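PDB 3R6H: enoyl-CoA hydratase, EchA3 from Mycobacterium marinum M, which probably acts as a lyase of the enoyl-CoA hydratase/isomerase family in lipid metabolism. Local coordinates for residues V7-D12 with G16-D21; E38-A43 with G49-A54. All coordinates share one frame; numbering follows the deposited sequence.

Contact 1 of 2, residues V7-D12 with G16-D21; sequences VTYTHD and GVIRMD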
# COMPACT_ATOMS: atom_id res chain seq x y z
N VAL A 7 -20.05 -28.74 1.82
CA VAL A 7 -18.63 -28.65 2.21
C VAL A 7 -18.10 -30.06 2.45
O VAL A 7 -18.82 -30.90 3.03
CB VAL A 7 -18.45 -27.74 3.45
CG1 VAL A 7 -17.00 -27.73 3.96
CG2 VAL A 7 -18.90 -26.33 3.11
N THR A 8 -16.90 -30.35 1.92
CA THR A 8 -16.18 -31.60 2.19
C THR A 8 -14.89 -31.26 2.89
O THR A 8 -14.14 -30.38 2.44
CB THR A 8 -15.88 -32.40 0.92
OG1 THR A 8 -17.11 -32.69 0.25
CG2 THR A 8 -15.16 -33.72 1.24
N TYR A 9 -14.65 -31.92 4.02
CA TYR A 9 -13.43 -31.77 4.78
C TYR A 9 -12.59 -33.04 4.71
O TYR A 9 -13.10 -34.15 4.91
CB TYR A 9 -13.73 -31.47 6.25
CG TYR A 9 -12.50 -31.56 7.14
CD1 TYR A 9 -11.52 -30.57 7.13
CD2 TYR A 9 -12.31 -32.63 8.00
CE1 TYR A 9 -10.39 -30.65 7.95
CE2 TYR A 9 -11.18 -32.72 8.81
CZ TYR A 9 -10.22 -31.72 8.78
OH TYR A 9 -9.10 -31.82 9.59
N THR A 10 -11.31 -32.87 4.39
CA THR A 10 -10.34 -33.97 4.43
C THR A 10 -9.08 -33.56 5.20
O THR A 10 -8.67 -32.40 5.19
CB THR A 10 -10.01 -34.50 3.01
OG1 THR A 10 -9.61 -33.44 2.13
CG2 THR A 10 -11.23 -35.19 2.39
N HIS A 11 -8.51 -34.53 5.90
CA HIS A 11 -7.38 -34.34 6.80
C HIS A 11 -6.27 -35.16 6.17
O HIS A 11 -6.38 -36.39 6.05
CB HIS A 11 -7.76 -34.88 8.21
CG HIS A 11 -6.66 -34.80 9.22
ND1 HIS A 11 -6.58 -35.66 10.30
CD2 HIS A 11 -5.59 -33.98 9.31
CE1 HIS A 11 -5.51 -35.35 11.02
NE2 HIS A 11 -4.89 -34.34 10.44
N ASP A 12 -5.22 -34.49 5.74
CA ASP A 12 -4.20 -35.09 4.90
C ASP A 12 -2.85 -34.81 5.50
O ASP A 12 -2.20 -33.77 5.21
CB ASP A 12 -4.29 -34.53 3.47
N GLY A 16 -5.39 -29.67 6.63
CA GLY A 16 -6.81 -29.88 6.44
C GLY A 16 -7.19 -29.25 5.12
O GLY A 16 -6.62 -28.23 4.75
N VAL A 17 -8.12 -29.87 4.39
CA VAL A 17 -8.60 -29.31 3.13
C VAL A 17 -10.10 -29.22 3.19
O VAL A 17 -10.79 -30.23 3.43
CB VAL A 17 -8.19 -30.19 1.91
CG1 VAL A 17 -8.77 -29.63 0.59
CG2 VAL A 17 -6.70 -30.31 1.84
N ILE A 18 -10.62 -28.01 2.97
CA ILE A 18 -12.06 -27.74 2.99
C ILE A 18 -12.48 -27.33 1.58
O ILE A 18 -12.01 -26.32 1.05
CB ILE A 18 -12.41 -26.64 4.01
CG1 ILE A 18 -12.12 -27.15 5.42
CG2 ILE A 18 -13.86 -26.11 3.81
CD1 ILE A 18 -12.33 -26.10 6.48
N ARG A 19 -13.37 -28.11 0.96
CA ARG A 19 -13.78 -27.84 -0.43
C ARG A 19 -15.28 -27.49 -0.46
O ARG A 19 -16.12 -28.28 -0.05
CB ARG A 19 -13.48 -29.05 -1.34
CG ARG A 19 -11.99 -29.35 -1.52
CD ARG A 19 -11.70 -30.65 -2.34
NE ARG A 19 -11.94 -30.47 -3.79
CZ ARG A 19 -11.70 -31.40 -4.72
NH1 ARG A 19 -11.17 -32.58 -4.37
NH2 ARG A 19 -11.95 -31.15 -6.00
N MET A 20 -15.60 -26.29 -0.95
CA MET A 20 -16.98 -25.86 -1.16
C MET A 20 -17.53 -26.33 -2.50
O MET A 20 -16.95 -26.08 -3.56
CB MET A 20 -17.09 -24.33 -1.14
CG MET A 20 -16.64 -23.69 0.13
SD MET A 20 -16.92 -21.90 0.11
CE MET A 20 -15.54 -21.38 -0.92
N ASP A 21 -18.68 -27.00 -2.47
CA ASP A 21 -19.39 -27.32 -3.71
C ASP A 21 -20.87 -27.58 -3.45
O ASP A 21 -21.25 -28.69 -3.07
CB ASP A 21 -18.78 -28.52 -4.43
CG ASP A 21 -19.44 -28.80 -5.77
OD1 ASP A 21 -20.18 -27.94 -6.28
OD2 ASP A 21 -19.24 -29.91 -6.33
O HOH W 1 -17.58 -30.24 -1.33
O HOH W 2 -11.79 -31.92 1.16
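V7-D12 and G16-M20 run antiparallel as neighbouring strands, their axes 4.7 Å apart at closest approach and their directions 163° from each other. T8 pairs with R19 and T10 with V17 as hydrogen-bonded pairs, each closed by two backbone bonds; of the four, V17 N to T10 O is the shortest at 2.7 Å, and R19 N to T8 O is the straightest, with 169° at the hydrogen. V7-M20, Y9-I18 and H11-G16 are the non-hydrogen-bonded pairs between and beyond them. There CA-H groups also lean on carbonyls, as Y9 CA does on V17 O at 3.3 Å.

V7, Y9 and I18 share one face. V7 CG1, anti to its own N (chi1 175°), meets I18 CG2 at 3.5 Å, while the other branch of I18, CG1, reaches the edge of the Y9 ring, 3.9 Å from CD1 and near the ring plane. I18 therefore touches both aromatic and aliphatic neighbours, one with each branch. G16 CA lies obliquely to the ring, 4.0 Å from Y9 CE1, and the tyrosine hydroxyl is hydrogen-bonded to D46.

T8, T10, V17 and R19 occupy the other face. T10 and V17 lie side by side, T10 OG1 3.6 Å from V17 CB. Two waters knit hydroxyls to carbonyls across the strands: one joins T8 OG1 to R19 O, the other T10 OG1 to V17 O, and each donates to its carbonyl. V7 packs on helix 30-46. Successive antiparallel strands joined by a short turn make this a beta hairpin, and 7-12 is the outermost strand of the crotonase-fold sheet.

Contact 2 of 2, residues E38-A43 with G49-A54; sequences EAIDAA and GALVIA
L51 carries the strand side of this contact, meeting I40 and A43 of the helix with its two methyl branches. The segments belong to a beta-alpha-beta unit: strand 15-20 leads through helix 30-46 into strand 50-54, which lies parallel to the first strand in the crotonase-fold sheet. Along the second segment, A50 faces the other side of the sheet, where its methyl packs on A194 and A198 of helix 186-198. L51 follows; its side chain starts out toward the helix with CG anti to the backbone N (chi1 -178°), which extends the branched end out from the strand between I40 and A43. Y94 and I18 also touch this leucine. V52 turns back to helix 186-198, against A194. I53 returns to the helix side, but I53 CD1 comes no closer than 5.0 Å to I40 CG1, and its side chain rests on I18 instead. A54 again packs on the far helix, against L187. The interface is small, 126 Å² in all, and purely apolar. Two side-chain approaches within 4.5 Å make it up: L51 CD2 lies 4.4 Å from I40 CG1, and L51 CD1 sits closer, 3.8 Å from A43 CB.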
# COMPACT_ATOMS: atom_id res chain seq x y z
N GLU A 38 -18.52 -25.79 10.53
CA GLU A 38 -18.40 -27.16 11.04
C GLU A 38 -17.13 -27.82 10.51
O GLU A 38 -16.48 -28.61 11.22
CB GLU A 38 -19.66 -27.97 10.70
CG GLU A 38 -20.87 -27.51 11.55
CD GLU A 38 -22.20 -28.17 11.19
OE1 GLU A 38 -22.25 -28.93 10.21
OE2 GLU A 38 -23.21 -27.88 11.89
N ALA A 39 -16.76 -27.50 9.28
CA ALA A 39 -15.54 -28.05 8.69
C ALA A 39 -14.30 -27.48 9.38
O ALA A 39 -13.34 -28.19 9.67
CB ALA A 39 -15.50 -27.78 7.18
N ILE A 40 -14.32 -26.18 9.67
CA ILE A 40 -13.20 -25.57 10.41
C ILE A 40 -13.12 -26.12 11.85
O ILE A 40 -12.04 -26.33 12.36
CB ILE A 40 -13.26 -24.02 10.40
CG1 ILE A 40 -13.27 -23.49 8.97
CG2 ILE A 40 -12.08 -23.40 11.13
CD1 ILE A 40 -13.63 -22.03 8.87
N ASP A 41 -14.28 -26.33 12.48
CA ASP A 41 -14.33 -27.03 13.77
C ASP A 41 -13.59 -28.38 13.67
O ASP A 41 -12.86 -28.78 14.58
CB ASP A 41 -15.79 -27.29 14.20
CG ASP A 41 -16.55 -26.04 14.59
OD1 ASP A 41 -15.96 -24.95 14.73
OD2 ASP A 41 -17.80 -26.18 14.77
N ALA A 42 -13.80 -29.10 12.57
CA ALA A 42 -13.14 -30.40 12.36
C ALA A 42 -11.62 -30.24 12.21
O ALA A 42 -10.85 -30.99 12.78
CB ALA A 42 -13.75 -31.11 11.16
N ALA A 43 -11.18 -29.21 11.48
CA ALA A 43 -9.77 -28.92 11.38
C ALA A 43 -9.17 -28.59 12.75
O ALA A 43 -8.05 -29.00 13.06
CB ALA A 43 -9.53 -27.74 10.36
N GLY A 49 -1.82 -28.61 10.76
CA GLY A 49 -0.67 -27.71 10.64
C GLY A 49 -0.95 -26.49 9.76
O GLY A 49 -0.33 -25.46 9.95
N ALA A 50 -1.88 -26.64 8.82
CA ALA A 50 -2.31 -25.58 7.89
C ALA A 50 -3.65 -25.99 7.28
O ALA A 50 -4.01 -27.18 7.28
CB ALA A 50 -1.22 -25.35 6.80
N LEU A 51 -4.41 -25.03 6.76
CA LEU A 51 -5.75 -25.27 6.29
C LEU A 51 -5.91 -24.67 4.89
O LEU A 51 -5.59 -23.50 4.70
CB LEU A 51 -6.74 -24.59 7.24
CG LEU A 51 -8.21 -24.75 6.98
CD1 LEU A 51 -8.62 -26.25 6.98
CD2 LEU A 51 -9.02 -23.93 8.02
N VAL A 52 -6.47 -25.45 3.98
CA VAL A 52 -6.80 -25.02 2.63
C VAL A 52 -8.31 -24.83 2.52
O VAL A 52 -9.10 -25.71 2.96
CB VAL A 52 -6.33 -26.06 1.60
CG1 VAL A 52 -6.82 -25.70 0.18
CG2 VAL A 52 -4.80 -26.22 1.63
N ILE A 53 -8.73 -23.70 1.97
CA ILE A 53 -10.14 -23.48 1.62
C ILE A 53 -10.24 -23.37 0.11
O ILE A 53 -9.57 -22.50 -0.47
CB ILE A 53 -10.70 -22.14 2.20
CG1 ILE A 53 -10.39 -21.98 3.70
CG2 ILE A 53 -12.19 -21.99 1.89
CD1 ILE A 53 -11.01 -23.03 4.57
N ALA A 54 -11.07 -24.22 -0.52
CA ALA A 54 -11.20 -24.31 -1.97
C ALA A 54 -12.65 -24.13 -2.40
O ALA A 54 -13.56 -24.38 -1.61
CB ALA A 54 -10.66 -25.68 -2.52

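Strand 15-20 joins both contacts: it pairs with 7-12 in contact 1 and, on its other edge, with 50-54 of contact 2. The centres are 7 Å apart, and probable backbone hydrogen bonds run between them, I18 N to V52 O and I18 O to A54 N, both 2.8 Å. Segment 38-43 of helix 30-46 lies against the face bearing V7, Y9 and I18, with V7 CG1 3.6 Å from A39 CB and Y9 OH 3.5 Å from A43 CA. I18 belongs to both apolar clusters, touching A39, I40, L51 and I53 besides its hairpin partners. Contact 1 is strand pairing at the sheet edge, contact 2 helix-on-strand packing; neither includes an identified catalytic or ligand-binding residue.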